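Local coordinates for heme utilization carrier protein (PDB 6U9J) that probably carries heme in the cytosol during heme utilization and, in connection with anaerobic heme degradation, may bind the product anaerobilin, at residues T14-A19 with T24-V29; D42-V47 with I119-K124; C52-V57 with S148-L153; I107-K110 with D115-S118. All blocks are in the same frame, centred on the assembly; numbering follows the deposited sequence. Where two conformers were deposited one is given.

Contact 1 of 4, residues T14-A19 with T24-V29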
loop_
_atom_site.group_PDB
_atom_site.type_symbol
_atom_site.label_atom_id
_atom_site.label_comp_id
_atom_site.label_asym_id
_atom_site.label_seq_id
_atom_site.Cartn_x
_atom_site.Cartn_y
_atom_site.Cartn_z
ATOM N N THR A 14 -16.744 10.461 1.358
ATOM C CA THR A 14 -15.851 9.754 2.265
ATOM C C THR A 14 -15.839 10.409 3.645
ATOM O O THR A 14 -16.228 11.563 3.824
ATOM C CB THR A 14 -14.433 9.717 1.703
ATOM O OG1 THR A 14 -13.914 11.053 1.646
ATOM C CG2 THR A 14 -14.417 9.094 0.308
ATOM N N LEU A 15 -15.369 9.646 4.636
ATOM C CA LEU A 15 -15.290 10.155 6.001
ATOM C C LEU A 15 -14.090 11.071 6.222
ATOM O O LEU A 15 -14.114 11.890 7.148
ATOM C CB LEU A 15 -15.238 8.991 6.997
ATOM C CG LEU A 15 -16.456 8.066 7.042
ATOM C CD1 LEU A 15 -16.250 6.988 8.087
ATOM C CD2 LEU A 15 -17.724 8.864 7.321
ATOM N N GLU A 16 -13.046 10.955 5.404
ATOM C CA GLU A 16 -11.922 11.879 5.519
ATOM C C GLU A 16 -12.332 13.291 5.128
ATOM O O GLU A 16 -11.880 14.267 5.741
ATOM C CB GLU A 16 -10.755 11.402 4.654
ATOM C CG GLU A 16 -10.045 10.169 5.195
ATOM C CD GLU A 16 -10.707 8.870 4.752
ATOM O OE1 GLU A 16 -10.120 7.793 4.990
ATOM O OE2 GLU A 16 -11.808 8.920 4.157
ATOM N N VAL A 17 -13.196 13.418 4.115
ATOM C CA VAL A 17 -13.702 14.733 3.737
ATOM C C VAL A 17 -14.457 15.363 4.901
ATOM O O VAL A 17 -14.355 16.571 5.146
ATOM C CB VAL A 17 -14.573 14.619 2.472
ATOM C CG1 VAL A 17 -15.429 15.860 2.285
ATOM C CG2 VAL A 17 -13.698 14.382 1.241
ATOM N N VAL A 18 -15.195 14.552 5.665
ATOM C CA VAL A 18 -15.876 15.065 6.854
ATOM C C VAL A 18 -14.863 15.562 7.874
ATOM O O VAL A 18 -15.031 16.629 8.475
ATOM C CB VAL A 18 -16.795 13.993 7.464
ATOM C CG1 VAL A 18 -17.369 14.493 8.778
ATOM C CG2 VAL A 18 -17.901 13.618 6.496
ATOM N N ALA A 19 -13.811 14.776 8.119
ATOM C CA ALA A 19 -12.765 15.237 9.025
ATOM C C ALA A 19 -12.059 16.463 8.459
ATOM O O ALA A 19 -11.773 17.413 9.196
ATOM C CB ALA A 19 -11.763 14.115 9.304
ATOM N N THR A 24 -10.793 18.058 12.051
ATOM C CA THR A 24 -10.562 17.133 13.153
ATOM C C THR A 24 -9.981 15.843 12.570
ATOM O O THR A 24 -9.620 15.780 11.389
ATOM C CB THR A 24 -11.855 16.916 13.956
ATOM O OG1 THR A 24 -11.554 16.249 15.190
ATOM C CG2 THR A 24 -12.868 16.103 13.159
ATOM N N THR A 25 -9.876 14.807 13.401
ATOM C CA THR A 25 -9.288 13.541 12.986
ATOM C C THR A 25 -10.352 12.574 12.481
ATOM O O THR A 25 -11.519 12.638 12.874
ATOM C CB THR A 25 -8.522 12.886 14.138
ATOM O OG1 THR A 25 -9.446 12.390 15.119
ATOM C CG2 THR A 25 -7.594 13.902 14.794
ATOM N N LEU A 26 -9.920 11.656 11.612
ATOM C CA LEU A 26 -10.819 10.604 11.146
ATOM C C LEU A 26 -11.358 9.777 12.307
ATOM O O LEU A 26 -12.523 9.359 12.289
ATOM C CB LEU A 26 -10.110 9.711 10.132
ATOM C CG LEU A 26 -10.897 8.537 9.559
ATOM C CD1 LEU A 26 -12.081 9.042 8.732
ATOM C CD2 LEU A 26 -9.982 7.666 8.706
ATOM N N LEU A 27 -10.530 9.517 13.323
ATOM C CA LEU A 27 -11.028 8.757 14.469
ATOM C C LEU A 27 -12.191 9.470 15.153
ATOM O O LEU A 27 -13.194 8.839 15.504
ATOM C CB LEU A 27 -9.904 8.492 15.473
ATOM C CG LEU A 27 -10.336 7.724 16.729
ATOM C CD1 LEU A 27 -10.989 6.387 16.368
ATOM C CD2 LEU A 27 -9.145 7.507 17.644
ATOM N N GLU A 28 -12.074 10.781 15.366
ATOM C CA GLU A 28 -13.168 11.492 16.019
ATOM C C GLU A 28 -14.441 11.450 15.180
ATOM O O GLU A 28 -15.538 11.324 15.728
ATOM C CB GLU A 28 -12.768 12.935 16.324
ATOM C CG GLU A 28 -13.687 13.597 17.344
ATOM C CD GLU A 28 -13.579 12.957 18.722
ATOM O OE1 GLU A 28 -14.612 12.871 19.424
ATOM O OE2 GLU A 28 -12.465 12.531 19.097
ATOM N N VAL A 29 -14.316 11.526 13.853
ATOM C CA VAL A 29 -15.487 11.362 12.990
ATOM C C VAL A 29 -16.083 9.971 13.165
ATOM O O VAL A 29 -17.296 9.807 13.328
ATOM C CB VAL A 29 -15.113 11.624 11.523
ATOM C CG1 VAL A 29 -16.277 11.248 10.589
ATOM C CG2 VAL A 29 -14.698 13.071 11.336
#
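L26 reaches back across the short turn between helices 15-22 and 26-31 to lie on L15 and E16. CG of L26 stands anti to its backbone N (chi1 179°), which carries the two methyls toward helix 15-22: CD1 meets L15 CB at 3.6 Å, while CD2 lies 3.7 Å from E16 OE1. E16 starts away from the partner helix, but its chain bends at chi2 (86°) and brings the carboxylate round beside the leucine. Its OE1 has a charged partner as well, K131, so the approach of L26 CD2 puts an apolar methyl against a carboxylate already held by a salt bridge.

One turn further on, V29 uses both branches. CG1 packs on V18 CG1 at 3.9 Å, the two side chains slanting past each other, and CG2 rests 3.7 Å from the methyl CB of A19. The connecting turn folds back on the end of the first segment, where the CA atoms of A19 and T24 are 5.0 Å apart. T24 N donates to A19 O over 3.1 Å in a nearly straight bond. T25 caps helix 26-31, its OG1 accepting from E28 N at 3.1 Å; T14 does the same for helix 15-22 through a weak bond from V17 N.

The pair are two consecutive short helices with a small apolar interface. L3, F6 and L7 of helix 3-7 pack on V18, and L7 on V29 as well, whereas L26 continues onto L120 and F122 of strand 114-122, and L15 lies on R109 of strand 103-111.

Contact 2 of 4, residues D42-V47 with I119-K124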
loop_
_atom_site.group_PDB
_atom_site.type_symbol
_atom_site.label_atom_id
_atom_site.label_comp_id
_atom_site.label_asym_id
_atom_site.label_seq_id
_atom_site.Cartn_x
_atom_site.Cartn_y
_atom_site.Cartn_z
ATOM N N ASP A 42 -4.836 -2.910 21.212
ATOM C CA ASP A 42 -4.453 -4.225 21.723
ATOM C C ASP A 42 -5.384 -5.340 21.260
ATOM O O ASP A 42 -5.097 -6.515 21.512
ATOM C CB ASP A 42 -4.397 -4.215 23.251
ATOM C CG ASP A 42 -5.758 -3.996 23.888
ATOM O OD1 ASP A 42 -6.532 -3.165 23.383
ATOM O OD2 ASP A 42 -6.060 -4.672 24.896
ATOM N N LYS A 43 -6.493 -5.016 20.604
ATOM C CA LYS A 43 -7.342 -6.026 19.991
ATOM C C LYS A 43 -6.867 -6.411 18.598
ATOM O O LYS A 43 -7.558 -7.167 17.914
ATOM C CB LYS A 43 -8.790 -5.533 19.919
ATOM C CG LYS A 43 -9.418 -5.281 21.272
ATOM C CD LYS A 43 -9.474 -6.559 22.093
ATOM C CE LYS A 43 -10.619 -6.503 23.102
ATOM N NZ LYS A 43 -10.459 -7.510 24.186
ATOM N N PHE A 44 -5.695 -5.923 18.178
ATOM C CA PHE A 44 -5.205 -6.200 16.833
ATOM C C PHE A 44 -5.205 -7.689 16.506
ATOM O O PHE A 44 -5.718 -8.105 15.459
ATOM C CB PHE A 44 -3.798 -5.616 16.664
ATOM C CG PHE A 44 -3.218 -5.835 15.293
ATOM C CD1 PHE A 44 -2.472 -6.977 15.011
ATOM C CD2 PHE A 44 -3.422 -4.904 14.289
ATOM C CE1 PHE A 44 -1.963 -7.186 13.747
ATOM C CE2 PHE A 44 -2.905 -5.109 13.024
ATOM C CZ PHE A 44 -2.175 -6.247 12.760
ATOM N N ASP A 45 -4.567 -8.512 17.350
ATOM C CA ASP A 45 -4.485 -9.929 17.020
ATOM C C ASP A 45 -5.864 -10.560 16.913
ATOM O O ASP A 45 -6.111 -11.374 16.017
ATOM C CB ASP A 45 -3.652 -10.676 18.068
ATOM C CG ASP A 45 -2.169 -10.418 17.942
ATOM O OD1 ASP A 45 -1.689 -10.095 16.838
ATOM O OD2 ASP A 45 -1.468 -10.574 18.964
ATOM N N THR A 46 -6.768 -10.228 17.841
ATOM C CA THR A 46 -8.119 -10.783 17.793
ATOM C C THR A 46 -8.819 -10.415 16.488
ATOM O O THR A 46 -9.428 -11.271 15.836
ATOM C CB THR A 46 -8.924 -10.287 18.998
ATOM O OG1 THR A 46 -8.354 -10.815 20.203
ATOM C CG2 THR A 46 -10.377 -10.720 18.902
ATOM N N VAL A 47 -8.712 -9.151 16.079
ATOM C CA VAL A 47 -9.373 -8.702 14.855
ATOM C C VAL A 47 -8.711 -9.335 13.639
ATOM O O VAL A 47 -9.378 -9.907 12.767
ATOM C CB VAL A 47 -9.348 -7.167 14.764
ATOM C CG1 VAL A 47 -9.821 -6.700 13.383
ATOM C CG2 VAL A 47 -10.189 -6.550 15.889
ATOM N N ILE A 119 -13.225 -2.280 8.376
ATOM C CA ILE A 119 -12.385 -2.239 9.569
ATOM C C ILE A 119 -11.282 -1.228 9.313
ATOM O O ILE A 119 -10.571 -1.334 8.313
ATOM C CB ILE A 119 -11.800 -3.618 9.880
ATOM C CG1 ILE A 119 -12.927 -4.619 10.069
ATOM C CG2 ILE A 119 -10.867 -3.573 11.113
ATOM C CD1 ILE A 119 -12.471 -6.042 10.083
ATOM N N LEU A 120 -11.157 -0.243 10.195
ATOM C CA LEU A 120 -10.148 0.803 10.086
ATOM C C LEU A 120 -9.149 0.630 11.215
ATOM O O LEU A 120 -9.540 0.490 12.379
ATOM C CB LEU A 120 -10.763 2.201 10.159
ATOM C CG LEU A 120 -11.129 2.856 8.832
ATOM C CD1 LEU A 120 -12.001 1.923 8.010
ATOM C CD2 LEU A 120 -11.849 4.166 9.097
ATOM N N PHE A 121 -7.868 0.657 10.868
ATOM C CA PHE A 121 -6.786 0.622 11.843
ATOM C C PHE A 121 -6.209 2.024 11.935
ATOM O O PHE A 121 -5.824 2.599 10.914
ATOM C CB PHE A 121 -5.696 -0.372 11.429
ATOM C CG PHE A 121 -6.177 -1.796 11.297
ATOM C CD1 PHE A 121 -6.846 -2.219 10.149
ATOM C CD2 PHE A 121 -5.951 -2.721 12.308
ATOM C CE1 PHE A 121 -7.287 -3.521 10.018
ATOM C CE2 PHE A 121 -6.376 -4.020 12.189
ATOM C CZ PHE A 121 -7.054 -4.433 11.043
ATOM N N PHE A 122 -6.157 2.575 13.143
ATOM C CA PHE A 122 -5.735 3.956 13.361
ATOM C C PHE A 122 -4.356 4.048 14.003
ATOM O O PHE A 122 -4.013 3.253 14.887
ATOM C CB PHE A 122 -6.716 4.693 14.273
ATOM C CG PHE A 122 -8.063 4.893 13.674
ATOM C CD1 PHE A 122 -9.046 3.935 13.836
ATOM C CD2 PHE A 122 -8.334 6.029 12.947
ATOM C CE1 PHE A 122 -10.307 4.115 13.282
ATOM C CE2 PHE A 122 -9.587 6.222 12.387
ATOM C CZ PHE A 122 -10.572 5.256 12.557
ATOM N N ASN A 123 -3.600 5.071 13.604
ATOM C CA ASN A 123 -2.350 5.397 14.275
ATOM C C ASN A 123 -2.625 6.374 15.420
ATOM O O ASN A 123 -3.767 6.757 15.686
ATOM C CB ASN A 123 -1.320 5.944 13.278
ATOM C CG ASN A 123 -1.771 7.225 12.592
ATOM O OD1 ASN A 123 -2.495 8.039 13.157
ATOM N ND2 ASN A 123 -1.328 7.406 11.353
ATOM N N LYS A 124 -1.565 6.790 16.111
ATOM C CA LYS A 124 -1.744 7.645 17.276
ATOM C C LYS A 124 -2.186 9.059 16.928
ATOM O O LYS A 124 -2.615 9.787 17.828
ATOM C CB LYS A 124 -0.448 7.700 18.085
ATOM C CG LYS A 124 0.670 8.483 17.420
ATOM C CD LYS A 124 2.010 8.174 18.085
ATOM C CE LYS A 124 3.038 9.256 17.806
ATOM N NZ LYS A 124 3.350 9.385 16.357
#
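F44, in the first turn of helix 44-51, meets F121 of the sheet ring against ring. Its CG is anti to the backbone N (chi1 -179°), which swings the ring from the flank of the helix toward strand 114-122. CD2 and CE2 of F44 then face the CD2-CE2 side of F121, and F121 CE2 lies 3.7 Å from both F44 CD2 and F44 CE2. The rings meet obliquely, centroids 5.7 Å apart and planes at 60°. F84 meets the F44 ring edge-to-face, and W48, one helical turn on, also touches it, so several aromatic groups gather here.

V47, three residues later, points toward the strand. Its CG1 approaches I119 CG2 tip to tip at 4.0 Å and also lies 4.3 Å from F121 CZ. The valine therefore spans two alternate residues of the strand, I119 and F121, whose side chains emerge on the same face of the sheet. The backbones stay well apart, with F44 CA and F121 CA 8.6 Å from each other, and side chains alone fill the gap.

F121 is further bordered by I104 on strand 103-111 and by M129, L130 and I132 on strand 128-133. No hydrogen bond or ion pair crosses this buried interface: between these segments the helix is held on the sheet by dispersion and hydrophobic burial alone, with no directional bond to fix its angle.

Contact 3 of 4, residues C52-V57 with S148-L153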
loop_
_atom_site.group_PDB
_atom_site.type_symbol
_atom_site.label_atom_id
_atom_site.label_comp_id
_atom_site.label_asym_id
_atom_site.label_seq_id
_atom_site.Cartn_x
_atom_site.Cartn_y
_atom_site.Cartn_z
ATOM N N CYS A 52 -8.979 -13.285 9.007
ATOM C CA CYS A 52 -8.287 -14.307 8.230
ATOM C C CYS A 52 -9.172 -15.505 7.912
ATOM O O CYS A 52 -8.823 -16.307 7.037
ATOM C CB CYS A 52 -7.050 -14.797 8.990
ATOM S SG CYS A 52 -5.652 -13.640 8.961
ATOM N N GLU A 53 -10.307 -15.652 8.595
ATOM C CA GLU A 53 -11.188 -16.784 8.365
ATOM C C GLU A 53 -12.368 -16.462 7.457
ATOM O O GLU A 53 -13.145 -17.366 7.139
ATOM C CB GLU A 53 -11.711 -17.307 9.702
ATOM C CG GLU A 53 -10.589 -17.690 10.642
ATOM C CD GLU A 53 -11.089 -18.309 11.923
ATOM O OE1 GLU A 53 -10.650 -19.438 12.250
ATOM O OE2 GLU A 53 -11.914 -17.666 12.601
ATOM N N TRP A 54 -12.503 -15.210 7.014
ATOM C CA TRP A 54 -13.738 -14.742 6.390
ATOM C C TRP A 54 -13.808 -14.972 4.887
ATOM O O TRP A 54 -14.865 -14.705 4.293
ATOM C CB TRP A 54 -13.915 -13.250 6.659
ATOM C CG TRP A 54 -14.277 -12.898 8.059
ATOM C CD1 TRP A 54 -14.503 -13.757 9.099
ATOM C CD2 TRP A 54 -14.477 -11.576 8.572
ATOM N NE1 TRP A 54 -14.820 -13.044 10.233
ATOM C CE2 TRP A 54 -14.811 -11.704 9.936
ATOM C CE3 TRP A 54 -14.404 -10.293 8.008
ATOM C CZ2 TRP A 54 -15.078 -10.596 10.747
ATOM C CZ3 TRP A 54 -14.657 -9.192 8.816
ATOM C CH2 TRP A 54 -14.990 -9.353 10.176
ATOM N N GLY A 55 -12.735 -15.433 4.252
ATOM C CA GLY A 55 -12.731 -15.520 2.798
ATOM C C GLY A 55 -12.179 -14.280 2.117
ATOM O O GLY A 55 -11.334 -13.582 2.683
ATOM N N ASN A 56 -12.640 -13.984 0.905
ATOM C CA ASN A 56 -12.047 -12.884 0.154
ATOM C C ASN A 56 -12.502 -11.539 0.707
ATOM O O ASN A 56 -13.702 -11.227 0.720
ATOM C CB ASN A 56 -12.392 -13.001 -1.326
ATOM C CG ASN A 56 -11.796 -14.250 -1.961
ATOM O OD1 ASN A 56 -10.610 -14.540 -1.796
ATOM N ND2 ASN A 56 -12.618 -14.990 -2.699
ATOM N N VAL A 57 -11.537 -10.740 1.155
ATOM C CA VAL A 57 -11.766 -9.371 1.589
ATOM C C VAL A 57 -10.867 -8.454 0.762
ATOM O O VAL A 57 -9.993 -8.911 0.027
ATOM C CB VAL A 57 -11.509 -9.189 3.100
ATOM C CG1 VAL A 57 -12.497 -10.035 3.918
ATOM C CG2 VAL A 57 -10.060 -9.542 3.471
ATOM N N SER A 148 -22.527 -11.351 8.333
ATOM C CA SER A 148 -22.875 -12.019 9.582
ATOM C C SER A 148 -21.648 -12.212 10.473
ATOM O O SER A 148 -21.694 -11.937 11.678
ATOM C CB SER A 148 -23.533 -13.363 9.285
ATOM O OG SER A 148 -23.963 -13.980 10.489
ATOM N N ALA A 149 -20.534 -12.658 9.889
ATOM C CA ALA A 149 -19.314 -12.854 10.672
ATOM C C ALA A 149 -18.781 -11.527 11.212
ATOM O O ALA A 149 -18.306 -11.448 12.353
ATOM C CB ALA A 149 -18.273 -13.552 9.803
ATOM N N PHE A 150 -18.868 -10.468 10.405
ATOM C CA PHE A 150 -18.498 -9.133 10.854
ATOM C C PHE A 150 -19.339 -8.710 12.059
ATOM O O PHE A 150 -18.815 -8.176 13.043
ATOM C CB PHE A 150 -18.643 -8.179 9.652
ATOM C CG PHE A 150 -18.427 -6.721 9.938
ATOM C CD1 PHE A 150 -19.476 -5.920 10.395
ATOM C CD2 PHE A 150 -17.217 -6.116 9.633
ATOM C CE1 PHE A 150 -19.276 -4.568 10.614
ATOM C CE2 PHE A 150 -17.023 -4.761 9.848
ATOM C CZ PHE A 150 -18.050 -3.989 10.332
ATOM N N HIS A 151 -20.660 -8.943 12.001
ATOM C CA HIS A 151 -21.515 -8.609 13.137
ATOM C C HIS A 151 -21.165 -9.430 14.373
ATOM O O HIS A 151 -21.229 -8.921 15.499
ATOM C CB HIS A 151 -22.975 -8.829 12.769
ATOM C CG HIS A 151 -23.518 -7.784 11.855
ATOM N ND1 HIS A 151 -24.484 -8.055 10.913
ATOM C CD2 HIS A 151 -23.228 -6.467 11.738
ATOM C CE1 HIS A 151 -24.768 -6.947 10.252
ATOM N NE2 HIS A 151 -24.034 -5.966 10.738
ATOM N N THR A 152 -20.800 -10.698 14.182
ATOM C CA THR A 152 -20.367 -11.516 15.317
ATOM C C THR A 152 -19.113 -10.943 15.970
ATOM O O THR A 152 -19.013 -10.890 17.202
ATOM C CB THR A 152 -20.144 -12.955 14.851
ATOM O OG1 THR A 152 -21.398 -13.509 14.440
ATOM C CG2 THR A 152 -19.570 -13.818 15.969
ATOM N N LEU A 153 -18.158 -10.485 15.165
ATOM C CA LEU A 153 -16.945 -9.899 15.731
ATOM C C LEU A 153 -17.253 -8.600 16.462
ATOM O O LEU A 153 -16.748 -8.366 17.565
ATOM C CB LEU A 153 -15.915 -9.658 14.634
ATOM C CG LEU A 153 -14.650 -8.871 15.017
ATOM C CD1 LEU A 153 -13.832 -9.548 16.145
ATOM C CD2 LEU A 153 -13.779 -8.661 13.783
HETATM O O HOH W 1 -16.519 -13.520 13.190
#
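A149 CB sits over the five-membered ring of W54, a CH-pi contact with the methyl 3.9 Å from the ring centroid and 26° off the normal. Its nearest ring atom is W54 NE1, at 3.5 Å. The six-membered ring runs on to the next residues of the helix: W54 CH2 comes within 3.6 Å of F150 CA, and W54 CZ2 lies 3.8 Å from L153 CD2, the leucine crossing the indole at about a right angle. Both rings of the tryptophan are thus used against a single helical surface, made by A149, F150 and L153. A water receives a weak bond from W54 NE1 and donates to A149 O over 2.9 Å, tying the indole N-H indirectly to the helix backbone.

The arrangement joins the turn leading into strand 56-62 to the C-terminal helix 144-157, which packs on the antiparallel sheet. CG of W54 lies anti to its carbonyl carbon (chi1 -72°), projecting the indole from the turn toward that helix.

Farther out, the turn is itself tied to the C-terminal helix by Q146, whose NE2 bonds to N56 O and weakly to W54 O. L134 and I119 of strand 114-122 each lie against both W54 and F150.

Contact 4 of 4, residues I107-K110 with D115-S118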
loop_
_atom_site.group_PDB
_atom_site.type_symbol
_atom_site.label_atom_id
_atom_site.label_comp_id
_atom_site.label_asym_id
_atom_site.label_seq_id
_atom_site.Cartn_x
_atom_site.Cartn_y
_atom_site.Cartn_z
ATOM N N ILE A 107 -17.014 -0.401 11.114
ATOM C CA ILE A 107 -17.947 0.610 10.626
ATOM C C ILE A 107 -18.919 0.005 9.626
ATOM O O ILE A 107 -18.525 -0.743 8.731
ATOM C CB ILE A 107 -17.186 1.776 9.964
ATOM C CG1 ILE A 107 -16.262 2.443 10.982
ATOM C CG2 ILE A 107 -18.186 2.788 9.349
ATOM C CD1 ILE A 107 -15.167 3.283 10.346
ATOM N N GLU A 108 -20.195 0.376 9.748
ATOM C CA GLU A 108 -21.187 0.105 8.717
ATOM C C GLU A 108 -21.828 1.424 8.327
ATOM O O GLU A 108 -22.232 2.198 9.199
ATOM C CB GLU A 108 -22.256 -0.876 9.200
ATOM C CG GLU A 108 -21.695 -2.250 9.525
ATOM C CD GLU A 108 -22.742 -3.161 10.142
ATOM O OE1 GLU A 108 -22.744 -3.313 11.381
ATOM O OE2 GLU A 108 -23.567 -3.714 9.382
ATOM N N ARG A 109 -21.875 1.696 7.030
ATOM C CA ARG A 109 -22.546 2.907 6.562
ATOM C C ARG A 109 -22.875 2.753 5.088
ATOM O O ARG A 109 -22.490 1.784 4.435
ATOM C CB ARG A 109 -21.670 4.145 6.794
ATOM C CG ARG A 109 -20.342 4.083 6.054
ATOM C CD ARG A 109 -19.502 5.328 6.305
ATOM N NE ARG A 109 -20.168 6.521 5.780
ATOM C CZ ARG A 109 -19.722 7.265 4.769
ATOM N NH1 ARG A 109 -20.420 8.324 4.375
ATOM N NH2 ARG A 109 -18.581 6.968 4.159
ATOM N N LYS A 110 -23.627 3.716 4.563
ATOM C CA LYS A 110 -23.795 3.790 3.124
ATOM C C LYS A 110 -22.777 4.751 2.527
ATOM O O LYS A 110 -22.526 5.829 3.076
ATOM C CB LYS A 110 -25.212 4.226 2.755
ATOM C CG LYS A 110 -26.212 3.081 2.827
ATOM C CD LYS A 110 -27.530 3.446 2.205
ATOM C CE LYS A 110 -28.524 2.322 2.402
ATOM N NZ LYS A 110 -28.395 1.274 1.357
ATOM N N ASP A 115 -24.304 -0.134 0.614
ATOM C CA ASP A 115 -23.965 -0.676 1.929
ATOM C C ASP A 115 -22.486 -1.046 1.951
ATOM O O ASP A 115 -21.983 -1.675 1.017
ATOM C CB ASP A 115 -24.797 -1.925 2.247
ATOM C CG ASP A 115 -26.163 -1.616 2.858
ATOM O OD1 ASP A 115 -26.532 -0.429 2.985
ATOM O OD2 ASP A 115 -26.859 -2.595 3.214
ATOM N N THR A 116 -21.789 -0.659 3.021
ATOM C CA THR A 116 -20.372 -0.980 3.197
ATOM C C THR A 116 -20.125 -1.423 4.624
ATOM O O THR A 116 -20.814 -0.999 5.553
ATOM C CB THR A 116 -19.433 0.204 2.930
ATOM O OG1 THR A 116 -19.579 1.169 3.978
ATOM C CG2 THR A 116 -19.679 0.841 1.557
ATOM N N ALA A 117 -19.103 -2.255 4.804
ATOM C CA ALA A 117 -18.709 -2.714 6.123
ATOM C C ALA A 117 -17.195 -2.757 6.118
ATOM O O ALA A 117 -16.610 -3.392 5.238
ATOM C CB ALA A 117 -19.281 -4.095 6.449
ATOM N N SER A 118 -16.579 -2.033 7.040
ATOM C CA SER A 118 -15.137 -1.854 6.987
ATOM C C SER A 118 -14.520 -1.956 8.370
ATOM O O SER A 118 -15.174 -1.752 9.397
ATOM C CB SER A 118 -14.775 -0.493 6.374
ATOM O OG SER A 118 -15.265 0.568 7.165
HETATM O O HOH W 2 -17.997 1.114 6.103
#
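I107 and S118 form a hydrogen-bonded antiparallel pair, each N donating to the other's O over 2.9 Å. R109 and T116 form the next such pair, less evenly: T116 N to R109 O is 2.9 Å, whereas R109 N to T116 O stretches to 3.3 Å. Between them E108 faces A117 in a non-hydrogen-bonded pair, where CA-H...O contacts from A117 CA to I107 O and from E108 CA to T116 O add to the ladder of this beta hairpin.

Side-chain hydroxyls and a water make a second polar layer. T116 has two conformers; in the one given, OG1, set between its backbone N and carbonyl carbon (chi1 70°), lies 3.0 Å from R109 O, and one water bridges T116 OG1, S118 OG and I107 O. The links at OG1 are therefore tentative, and its hydroxyl may serve either R109 O or another acceptor.

The charged contact is at the K110-D115 pair, where the lysine chain bends at chi4 and NZ reaches D115 OD1 at 3.0 Å from above the carboxylate plane. R109 and E108 have their main polar partners elsewhere, in E10 and H151.

Backbone bonds therefore set the strand register, while the salt bridge lies between exposed side chains, so its contribution is probably modest.

In the fold
From the N terminus, contact 1 closes first, a short loop joining helices 15-22 and 26-31 before any other contact opens. Contact 2 opens at helix 44-51 and contact 3 opens at the turn before strand 56-62; contact 2 closes on strand 114-122 and contact 3 on helix 144-157, so the two cross. The hairpin of contact 4 falls within both of these long loops. Strands 103-111 and 114-122 are the common ground: contact 1 touches them through L26 and L15, contact 2 ends on the second, and contact 3 reaches strand 103-111 from the C-terminal helix. The two consecutive short helices, central sheet and C-terminal helix are thereby tied together.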